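Local coordinates for uncharacterized protein (Chaetomium thermophilum, PDB 3LPZ), which probably acts in the Get pathway of tail-anchored protein biogenesis, as an alpha-solenoid Get4 that binds Get5, at residues A154-L159 against R172-W177; L188-A193 against T208-F213; L77-V82 against R114-K119. One frame throughout, in Å; residues are numbered along the deposited sequence. Where two conformers were deposited one is given.

Contact 1 of 3, residues A154-L159 against R172-W177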
loop_
_atom_site.group_PDB
_atom_site.type_symbol
_atom_site.label_atom_id
_atom_site.label_comp_id
_atom_site.label_asym_id
_atom_site.label_seq_id
_atom_site.Cartn_x
_atom_site.Cartn_y
_atom_site.Cartn_z
ATOM N N ALA A 154 -5.161 4.823 -4.319
ATOM C CA ALA A 154 -4.580 5.170 -3.034
ATOM C C ALA A 154 -4.413 3.901 -2.147
ATOM O O ALA A 154 -3.378 3.732 -1.485
ATOM C CB ALA A 154 -5.441 6.244 -2.348
ATOM N N ALA A 155 -5.393 2.996 -2.165
ATOM C CA ALA A 155 -5.297 1.770 -1.367
ATOM C C ALA A 155 -4.081 0.931 -1.776
ATOM O O ALA A 155 -3.407 0.387 -0.909
ATOM C CB ALA A 155 -6.581 0.931 -1.463
ATOM N N GLU A 156 -3.807 0.829 -3.082
ATOM C CA GLU A 156 -2.707 -0.039 -3.579
ATOM C C GLU A 156 -1.372 0.343 -2.960
ATOM O O GLU A 156 -0.605 -0.535 -2.544
ATOM C CB GLU A 156 -2.577 0.008 -5.094
ATOM C CG GLU A 156 -3.748 -0.590 -5.863
ATOM C CD GLU A 156 -3.643 -0.320 -7.371
ATOM O OE1 GLU A 156 -3.164 0.765 -7.800
ATOM O OE2 GLU A 156 -4.046 -1.197 -8.133
ATOM N N LYS A 157 -1.097 1.646 -2.888
ATOM C CA LYS A 157 0.169 2.124 -2.329
ATOM C C LYS A 157 0.389 1.733 -0.866
ATOM O O LYS A 157 1.527 1.476 -0.480
ATOM C CB LYS A 157 0.324 3.644 -2.520
ATOM C CG LYS A 157 0.432 4.044 -4.000
ATOM C CD LYS A 157 0.218 5.550 -4.186
ATOM C CE LYS A 157 0.244 5.931 -5.672
ATOM N NZ LYS A 157 0.373 7.405 -5.803
ATOM N N HIS A 158 -0.676 1.688 -0.055
ATOM C CA HIS A 158 -0.548 1.246 1.337
ATOM C C HIS A 158 -0.552 -0.276 1.491
ATOM O O HIS A 158 0.277 -0.822 2.228
ATOM C CB HIS A 158 -1.644 1.864 2.183
ATOM C CG HIS A 158 -1.476 3.339 2.357
ATOM N ND1 HIS A 158 -0.578 3.878 3.255
ATOM C CD2 HIS A 158 -2.057 4.387 1.719
ATOM C CE1 HIS A 158 -0.637 5.200 3.183
ATOM N NE2 HIS A 158 -1.525 5.533 2.257
ATOM N N LEU A 159 -1.444 -0.955 0.760
ATOM C CA LEU A 159 -1.567 -2.420 0.923
ATOM C C LEU A 159 -0.301 -3.187 0.544
ATOM O O LEU A 159 -0.035 -4.228 1.141
ATOM C CB LEU A 159 -2.792 -2.970 0.188
ATOM C CG LEU A 159 -4.124 -2.535 0.846
ATOM C CD1 LEU A 159 -5.285 -2.751 -0.108
ATOM C CD2 LEU A 159 -4.376 -3.258 2.237
ATOM N N ARG A 172 -8.683 -8.940 -3.578
ATOM C CA ARG A 172 -10.162 -8.784 -3.646
ATOM C C ARG A 172 -10.586 -7.415 -4.156
ATOM O O ARG A 172 -11.575 -7.297 -4.897
ATOM C CB ARG A 172 -10.813 -9.056 -2.286
ATOM C CG ARG A 172 -10.802 -10.530 -1.934
ATOM C CD ARG A 172 -11.631 -10.854 -0.664
ATOM N NE ARG A 172 -11.295 -12.190 -0.151
ATOM C CZ ARG A 172 -11.679 -13.338 -0.715
ATOM N NH1 ARG A 172 -12.406 -13.337 -1.831
ATOM N NH2 ARG A 172 -11.329 -14.500 -0.171
ATOM N N MET A 173 -9.819 -6.391 -3.805
ATOM C CA MET A 173 -10.030 -5.052 -4.362
ATOM C C MET A 173 -9.753 -5.044 -5.875
ATOM O O MET A 173 -10.547 -4.520 -6.648
ATOM C CB MET A 173 -9.170 -4.008 -3.640
ATOM C CG MET A 173 -9.391 -2.552 -4.124
ATOM S SD MET A 173 -7.866 -1.570 -4.113
ATOM C CE MET A 173 -7.182 -2.190 -5.651
ATOM N N GLU A 174 -8.633 -5.619 -6.289
ATOM C CA GLU A 174 -8.342 -5.735 -7.720
ATOM C C GLU A 174 -9.419 -6.540 -8.442
ATOM O O GLU A 174 -9.767 -6.214 -9.572
ATOM C CB GLU A 174 -6.950 -6.324 -8.019
ATOM C CG GLU A 174 -5.700 -5.554 -7.468
ATOM C CD GLU A 174 -5.502 -4.151 -8.002
ATOM O OE1 GLU A 174 -6.150 -3.749 -8.998
ATOM O OE2 GLU A 174 -4.683 -3.425 -7.406
ATOM N N TYR A 175 -9.926 -7.600 -7.816
ATOM C CA TYR A 175 -11.012 -8.354 -8.425
ATOM C C TYR A 175 -12.289 -7.491 -8.567
ATOM O O TYR A 175 -12.947 -7.538 -9.609
ATOM C CB TYR A 175 -11.352 -9.658 -7.662
ATOM C CG TYR A 175 -12.211 -10.530 -8.532
ATOM C CD1 TYR A 175 -11.634 -11.255 -9.568
ATOM C CD2 TYR A 175 -13.592 -10.581 -8.380
ATOM C CE1 TYR A 175 -12.378 -12.031 -10.414
ATOM C CE2 TYR A 175 -14.378 -11.383 -9.251
ATOM C CZ TYR A 175 -13.740 -12.088 -10.273
ATOM O OH TYR A 175 -14.442 -12.883 -11.151
ATOM N N GLU A 176 -12.644 -6.724 -7.533
ATOM C CA GLU A 176 -13.807 -5.800 -7.627
ATOM C C GLU A 176 -13.619 -4.784 -8.746
ATOM O O GLU A 176 -14.563 -4.454 -9.495
ATOM C CB GLU A 176 -14.081 -5.065 -6.302
ATOM C CG GLU A 176 -14.647 -5.957 -5.201
ATOM C CD GLU A 176 -15.960 -6.660 -5.600
ATOM O OE1 GLU A 176 -16.900 -5.984 -6.086
ATOM O OE2 GLU A 176 -16.046 -7.895 -5.435
ATOM N N TRP A 177 -12.400 -4.285 -8.871
ATOM C CA TRP A 177 -12.095 -3.336 -9.927
ATOM C C TRP A 177 -12.215 -3.987 -11.308
ATOM O O TRP A 177 -12.795 -3.412 -12.227
ATOM C CB TRP A 177 -10.693 -2.782 -9.742
ATOM C CG TRP A 177 -10.472 -1.386 -10.211
ATOM C CD1 TRP A 177 -11.363 -0.565 -10.868
ATOM C CD2 TRP A 177 -9.272 -0.630 -10.044
ATOM N NE1 TRP A 177 -10.773 0.663 -11.126
ATOM C CE2 TRP A 177 -9.495 0.653 -10.618
ATOM C CE3 TRP A 177 -8.016 -0.917 -9.476
ATOM C CZ2 TRP A 177 -8.504 1.655 -10.634
ATOM C CZ3 TRP A 177 -7.041 0.080 -9.473
ATOM C CH2 TRP A 177 -7.291 1.356 -10.052
#
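Glu156 reaches across from helix 152-159 to meet Met173, Glu174 and Trp177 of helix 166-179. The two helices are successive antiparallel members of the Get4 alpha-solenoid. Their short segments run at 159° to each other, with axes 11.5 Å apart, so long side chains do the bridging. Met173 covers the apolar part. Its chain leaves with CG anti to the backbone N and then bends at chi2 and chi3, and the bent chain places SD by Ala155 and CE by Glu156. SD lies 3.9 Å from Ala155 CB. The methyl CE of Met173 packs 3.8 Å from Glu156 CG. The Glu156 chain, extended beyond CG, crosses that of Met173 at about a right angle.

The polar centre is a pair of acids. Glu156 OE2 and Glu174 OE2 are only 2.4 Å apart, and the two carboxylate planes are turned 36° from each other. A shared proton is possible here but not settled. Arg192 of helix 186-199 forms a salt bridge with Glu156 OE1 and also packs on Glu174. A positive charge thus lies beside the two acids and would ease any repulsion between them.

Further out, Ala155 packs on Tyr146 and Val147 of helix 136-148. On the Glu156 side of the Trp177 indole, the carboxylate stands at 63° to the ring plane, and Glu156 OE2 lies in that plane at the ring edge, 3.5 Å from Trp177 CZ3.

Contact 2 of 3, residues L188-A193 against T208-F213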
loop_
_atom_site.group_PDB
_atom_site.type_symbol
_atom_site.label_atom_id
_atom_site.label_comp_id
_atom_site.label_asym_id
_atom_site.label_seq_id
_atom_site.Cartn_x
_atom_site.Cartn_y
_atom_site.Cartn_z
ATOM N N LEU A 188 -4.603 -8.204 -16.177
ATOM C CA LEU A 188 -4.139 -6.848 -15.845
ATOM C C LEU A 188 -4.395 -6.511 -14.373
ATOM O O LEU A 188 -3.569 -5.900 -13.720
ATOM C CB LEU A 188 -4.801 -5.803 -16.746
ATOM C CG LEU A 188 -4.235 -5.531 -18.155
ATOM C CD1 LEU A 188 -3.566 -6.714 -18.826
ATOM C CD2 LEU A 188 -5.315 -4.851 -19.055
ATOM N N TYR A 189 -5.548 -6.908 -13.861
ATOM C CA TYR A 189 -5.880 -6.654 -12.471
ATOM C C TYR A 189 -5.160 -7.610 -11.566
ATOM O O TYR A 189 -4.711 -7.220 -10.479
ATOM C CB TYR A 189 -7.395 -6.682 -12.250
ATOM C CG TYR A 189 -8.056 -5.499 -12.944
ATOM C CD1 TYR A 189 -8.093 -4.239 -12.332
ATOM C CD2 TYR A 189 -8.560 -5.617 -14.247
ATOM C CE1 TYR A 189 -8.668 -3.135 -12.987
ATOM C CE2 TYR A 189 -9.136 -4.524 -14.897
ATOM C CZ TYR A 189 -9.181 -3.294 -14.263
ATOM O OH TYR A 189 -9.729 -2.219 -14.907
ATOM N N CYS A 190 -4.977 -8.842 -12.027
ATOM C CA CYS A 190 -4.178 -9.782 -11.258
ATOM C C CYS A 190 -2.747 -9.242 -11.083
ATOM O O CYS A 190 -2.204 -9.285 -9.967
ATOM C CB CYS A 190 -4.186 -11.176 -11.918
ATOM S SG CYS A 190 -3.428 -12.429 -10.888
ATOM N N ALA A 191 -2.178 -8.695 -12.170
ATOM C CA ALA A 191 -0.824 -8.152 -12.160
ATOM C C ALA A 191 -0.679 -6.987 -11.194
ATOM O O ALA A 191 0.331 -6.887 -10.551
ATOM C CB ALA A 191 -0.356 -7.763 -13.555
ATOM N N ARG A 192 -1.702 -6.134 -11.078
ATOM C CA ARG A 192 -1.700 -5.040 -10.085
ATOM C C ARG A 192 -1.645 -5.521 -8.634
ATOM O O ARG A 192 -1.219 -4.760 -7.757
ATOM C CB ARG A 192 -2.897 -4.093 -10.290
ATOM C CG ARG A 192 -2.878 -3.382 -11.664
ATOM C CD ARG A 192 -4.003 -2.315 -11.766
ATOM N NE ARG A 192 -3.694 -1.118 -10.979
ATOM C CZ ARG A 192 -2.832 -0.169 -11.351
ATOM N NH1 ARG A 192 -2.169 -0.247 -12.514
ATOM N NH2 ARG A 192 -2.637 0.885 -10.566
ATOM N N ALA A 193 -2.090 -6.755 -8.372
ATOM C CA ALA A 193 -2.019 -7.335 -7.009
ATOM C C ALA A 193 -0.784 -8.167 -6.797
ATOM O O ALA A 193 -0.407 -8.379 -5.644
ATOM C CB ALA A 193 -3.228 -8.227 -6.724
ATOM N N THR A 208 0.068 -15.150 -2.268
ATOM C CA THR A 208 -1.246 -15.030 -1.655
ATOM C C THR A 208 -2.195 -14.219 -2.567
ATOM O O THR A 208 -3.332 -14.636 -2.807
ATOM C CB THR A 208 -1.146 -14.395 -0.227
ATOM O OG1 THR A 208 -0.378 -15.273 0.610
ATOM C CG2 THR A 208 -2.532 -14.172 0.411
ATOM N N ALA A 209 -1.754 -13.052 -3.040
ATOM C CA ALA A 209 -2.617 -12.232 -3.903
ATOM C C ALA A 209 -3.042 -13.016 -5.156
ATOM O O ALA A 209 -4.201 -13.013 -5.540
ATOM C CB ALA A 209 -1.917 -10.928 -4.303
ATOM N N TYR A 210 -2.099 -13.725 -5.758
ATOM C CA TYR A 210 -2.391 -14.553 -6.914
ATOM C C TYR A 210 -3.451 -15.630 -6.598
ATOM O O TYR A 210 -4.425 -15.825 -7.337
ATOM C CB TYR A 210 -1.099 -15.211 -7.372
ATOM C CG TYR A 210 -1.323 -16.331 -8.346
ATOM C CD1 TYR A 210 -1.551 -16.065 -9.698
ATOM C CD2 TYR A 210 -1.320 -17.670 -7.908
ATOM C CE1 TYR A 210 -1.783 -17.100 -10.598
ATOM C CE2 TYR A 210 -1.543 -18.709 -8.814
ATOM C CZ TYR A 210 -1.770 -18.408 -10.156
ATOM O OH TYR A 210 -1.983 -19.444 -11.048
ATOM N N ARG A 211 -3.285 -16.310 -5.473
ATOM C CA ARG A 211 -4.228 -17.369 -5.130
ATOM C C ARG A 211 -5.624 -16.781 -4.872
ATOM O O ARG A 211 -6.622 -17.290 -5.380
ATOM C CB ARG A 211 -3.717 -18.161 -3.924
ATOM C CG ARG A 211 -2.436 -18.949 -4.265
ATOM C CD ARG A 211 -2.109 -19.967 -3.192
ATOM N NE ARG A 211 -1.393 -19.387 -2.073
ATOM C CZ ARG A 211 -0.096 -19.598 -1.831
ATOM N NH1 ARG A 211 0.641 -20.372 -2.636
ATOM N NH2 ARG A 211 0.469 -19.043 -0.776
ATOM N N ILE A 212 -5.693 -15.703 -4.112
ATOM C CA ILE A 212 -6.995 -15.058 -3.845
ATOM C C ILE A 212 -7.671 -14.568 -5.122
ATOM O O ILE A 212 -8.887 -14.815 -5.329
ATOM C CB ILE A 212 -6.880 -13.917 -2.801
ATOM C CG1 ILE A 212 -6.424 -14.462 -1.422
ATOM C CG2 ILE A 212 -8.186 -13.091 -2.695
ATOM C CD1 ILE A 212 -7.424 -15.430 -0.673
ATOM N N PHE A 213 -6.920 -13.884 -5.982
ATOM C CA PHE A 213 -7.536 -13.290 -7.175
ATOM C C PHE A 213 -8.060 -14.424 -8.088
ATOM O O PHE A 213 -9.201 -14.376 -8.574
ATOM C CB PHE A 213 -6.519 -12.427 -7.943
ATOM C CG PHE A 213 -7.090 -11.746 -9.140
ATOM C CD1 PHE A 213 -7.194 -12.416 -10.367
ATOM C CD2 PHE A 213 -7.533 -10.413 -9.053
ATOM C CE1 PHE A 213 -7.742 -11.764 -11.504
ATOM C CE2 PHE A 213 -8.074 -9.764 -10.165
ATOM C CZ PHE A 213 -8.188 -10.439 -11.396
#
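Cys190 lies over one face of the Phe213 ring. Its CB sits 3.5 Å above the ring plane, offset toward the rim, and comes 3.6 Å from Phe213 CD1. This is a CH-pi contact, with CB 22° off the ring normal as seen from the ring centre. SG of the same residue makes an oblique sulfur-aromatic contact, 4.5 Å from the centroid of the Phe213 ring. SG is anti to the backbone N (chi1 -171°), which carries it toward helix 203-220. There it also comes 4.3 Å from Tyr210 CD1, so the thiol packs against two aromatic residues one helical turn apart.

Tyr189 CB approaches the Phe213 ring obliquely, 3.8 Å from Phe213 CE2. Its phenol leads away from Phe213 and meets Trp177, and its OH is hydrogen-bonded to Asp181 OD2. The hydroxyl of Tyr210 is likewise held outside the pair, hydrogen-bonded to Ser249 OG and Arg237 N.

At the other end of the contact the packing is small against small. Ala193 CB and Ala209 CB are 3.9 Å apart, and Ala209 CB also lies 3.3 Å from Ala193 O. That carbonyl is buried here and has no partner in the model. The alanines let the backbones come close, and the segment axes approach to 9.2 Å.

Helix 166-179 adds Tyr175, edge-to-face with Phe213, and Glu174 on Ala193, while helix 243-256 adds Leu245 on Cys190. The two segments run roughly antiparallel, at 148°. They form a helical hairpin, the building unit of an alpha-solenoid such as Get4.

Contact 3 of 3, residues L77-V82 against R114-K119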
loop_
_atom_site.group_PDB
_atom_site.type_symbol
_atom_site.label_atom_id
_atom_site.label_comp_id
_atom_site.label_asym_id
_atom_site.label_seq_id
_atom_site.Cartn_x
_atom_site.Cartn_y
_atom_site.Cartn_z
ATOM N N LEU A 77 -6.373 18.076 16.826
ATOM C CA LEU A 77 -5.847 17.426 18.040
ATOM C C LEU A 77 -5.172 16.084 17.741
ATOM O O LEU A 77 -4.180 15.727 18.391
ATOM C CB LEU A 77 -6.942 17.238 19.095
ATOM C CG LEU A 77 -6.913 18.196 20.273
ATOM C CD1 LEU A 77 -6.519 19.617 19.887
ATOM C CD2 LEU A 77 -8.175 18.144 21.051
ATOM N N ALA A 78 -5.725 15.345 16.775
ATOM C CA ALA A 78 -5.126 14.060 16.376
ATOM C C ALA A 78 -3.746 14.291 15.759
ATOM O O ALA A 78 -2.820 13.525 15.999
ATOM C CB ALA A 78 -6.054 13.285 15.400
ATOM N N VAL A 79 -3.607 15.344 14.955
ATOM C CA VAL A 79 -2.279 15.713 14.403
ATOM C C VAL A 79 -1.315 16.115 15.529
ATOM O O VAL A 79 -0.120 15.731 15.514
ATOM C CB VAL A 79 -2.406 16.840 13.299
ATOM C CG1 VAL A 79 -1.036 17.370 12.840
ATOM C CG2 VAL A 79 -3.191 16.296 12.081
ATOM N N LEU A 80 -1.820 16.863 16.519
ATOM C CA LEU A 80 -0.998 17.279 17.665
ATOM C C LEU A 80 -0.526 16.044 18.449
ATOM O O LEU A 80 0.571 16.013 18.980
ATOM C CB LEU A 80 -1.802 18.220 18.577
ATOM C CG LEU A 80 -1.070 18.920 19.724
ATOM C CD1 LEU A 80 0.192 19.627 19.216
ATOM C CD2 LEU A 80 -2.010 19.903 20.467
ATOM N N LEU A 81 -1.374 15.020 18.500
ATOM C CA LEU A 81 -1.054 13.794 19.190
ATOM C C LEU A 81 0.177 13.142 18.545
ATOM O O LEU A 81 1.076 12.674 19.248
ATOM C CB LEU A 81 -2.255 12.831 19.157
ATOM C CG LEU A 81 -2.010 11.387 19.656
ATOM C CD1 LEU A 81 -1.583 11.397 21.149
ATOM C CD2 LEU A 81 -3.241 10.476 19.407
ATOM N N VAL A 82 0.195 13.081 17.213
ATOM C CA VAL A 82 1.352 12.529 16.500
ATOM C C VAL A 82 2.571 13.388 16.804
ATOM O O VAL A 82 3.646 12.851 17.056
ATOM C CB VAL A 82 1.165 12.494 14.954
ATOM C CG1 VAL A 82 2.450 11.972 14.271
ATOM C CG2 VAL A 82 -0.026 11.613 14.575
ATOM N N ARG A 114 -8.072 14.667 7.693
ATOM C CA ARG A 114 -7.670 13.230 7.724
ATOM C C ARG A 114 -6.440 12.928 6.848
ATOM O O ARG A 114 -5.608 12.087 7.200
ATOM C CB ARG A 114 -8.827 12.266 7.388
ATOM C CG ARG A 114 -8.473 10.844 7.770
ATOM C CD ARG A 114 -9.525 9.826 7.376
ATOM N NE ARG A 114 -9.493 9.609 5.939
ATOM C CZ ARG A 114 -10.158 8.647 5.317
ATOM N NH1 ARG A 114 -10.918 7.805 6.015
ATOM N NH2 ARG A 114 -10.052 8.533 3.995
ATOM N N LYS A 115 -6.330 13.624 5.723
ATOM C CA LYS A 115 -5.184 13.494 4.806
ATOM C C LYS A 115 -3.867 13.861 5.499
ATOM O O LYS A 115 -2.875 13.137 5.389
ATOM C CB LYS A 115 -5.345 14.413 3.578
ATOM C CG LYS A 115 -6.557 14.135 2.692
ATOM C CD LYS A 115 -6.660 15.194 1.566
ATOM C CE LYS A 115 -7.592 14.753 0.428
ATOM N NZ LYS A 115 -8.900 14.238 0.936
ATOM N N ARG A 116 -3.869 14.999 6.176
ATOM C CA ARG A 116 -2.713 15.439 6.969
ATOM C C ARG A 116 -2.434 14.441 8.099
ATOM O O ARG A 116 -1.291 14.067 8.321
ATOM C CB ARG A 116 -2.943 16.842 7.546
ATOM C CG ARG A 116 -1.717 17.489 8.244
ATOM C CD ARG A 116 -2.120 18.831 8.868
ATOM N NE ARG A 116 -1.059 19.480 9.645
ATOM C CZ ARG A 116 0.223 19.133 9.606
ATOM N NH1 ARG A 116 0.609 18.144 8.816
ATOM N NH2 ARG A 116 1.113 19.774 10.353
ATOM N N PHE A 117 -3.475 14.010 8.807
ATOM C CA PHE A 117 -3.291 13.059 9.909
ATOM C C PHE A 117 -2.610 11.780 9.398
ATOM O O PHE A 117 -1.648 11.299 10.013
ATOM C CB PHE A 117 -4.612 12.725 10.595
ATOM C CG PHE A 117 -4.484 11.689 11.663
ATOM C CD1 PHE A 117 -3.821 11.975 12.867
ATOM C CD2 PHE A 117 -4.982 10.393 11.459
ATOM C CE1 PHE A 117 -3.688 10.992 13.882
ATOM C CE2 PHE A 117 -4.843 9.410 12.468
ATOM C CZ PHE A 117 -4.197 9.723 13.685
ATOM N N VAL A 118 -3.092 11.246 8.271
ATOM C CA VAL A 118 -2.555 9.992 7.736
ATOM C C VAL A 118 -1.096 10.170 7.354
ATOM O O VAL A 118 -0.252 9.331 7.693
ATOM C CB VAL A 118 -3.400 9.419 6.546
ATOM C CG1 VAL A 118 -2.596 8.362 5.721
ATOM C CG2 VAL A 118 -4.735 8.811 7.092
ATOM N N LYS A 119 -0.798 11.265 6.657
ATOM C CA LYS A 119 0.573 11.591 6.314
ATOM C C LYS A 119 1.487 11.680 7.548
ATOM O O LYS A 119 2.578 11.087 7.557
ATOM C CB LYS A 119 0.606 12.905 5.535
ATOM C CG LYS A 119 1.858 13.146 4.746
ATOM C CD LYS A 119 2.908 13.943 5.522
ATOM C CE LYS A 119 4.048 14.380 4.583
ATOM N NZ LYS A 119 5.392 14.189 5.229
#
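Segments 77-82 and 114-119 run nearly parallel, 12° apart with axes 9.3 Å from each other, and they come nearest at Val79 and Phe117. Phe117 takes the largest share of the contact. Its CG is anti to the backbone N (chi1 176°), and the ring then extends to the helix 71-88 side. CD1 of Phe117 packs 3.6 Å from Ala78 CB. The carbonyl oxygen of Ala78 meets the ring at its edge, near its plane, 3.4 Å from Phe117 CE1. Val82 approaches obliquely, with CG2 3.8 Å from Phe117 CE1.

Val79 uses its two methyls differently. CG2 rests on the backbone of the other helix, 3.9 Å from Phe117 CA. CG1 meets Arg116, a less certain contact because that arginine has two conformers. In the one given, CG1 lies over one face of the Arg116 guanidinium, 3.7 Å above its plane and offset toward the rim. The extended Arg116 chain then crosses Val79 at about a right angle on the exposed border, and its NH1 forms a salt bridge with Glu120 on its own helix.

Leu100 of helix 94-104 packs on both Val82 and Phe117, and Phe107 meets the Phe117 ring. Helix 94-104 comes between the two in the chain. Parallel packing of alternate helices, with the intervening one against both, is characteristic of TPR-like alpha-solenoids, the clan to which the Get4 family belongs.

Overall arrangement
The contacts follow one another along the chain in the order 3, 1, 2, and all lie in the Get4 family region. Contact 3 joins alternate helices, 71-88 and 112-128. Contacts 1 and 2 each join helices that are neighbours in sequence, 152-159 with 166-179 and 186-199 with 203-220. The centres of contacts 1 and 2 are 10 Å apart. The two touch, since helix 186-199 directly follows helix 166-179, and Tyr175 N packs against Phe213 CE2. Contact 3 is separate, its centre about 23 Å from that of contact 1 and 32 Å from that of contact 2. Contacts 2 and 3 lie on opposite sides of the chain's centre. Together they sample an elongated solenoid built by serial helix packing.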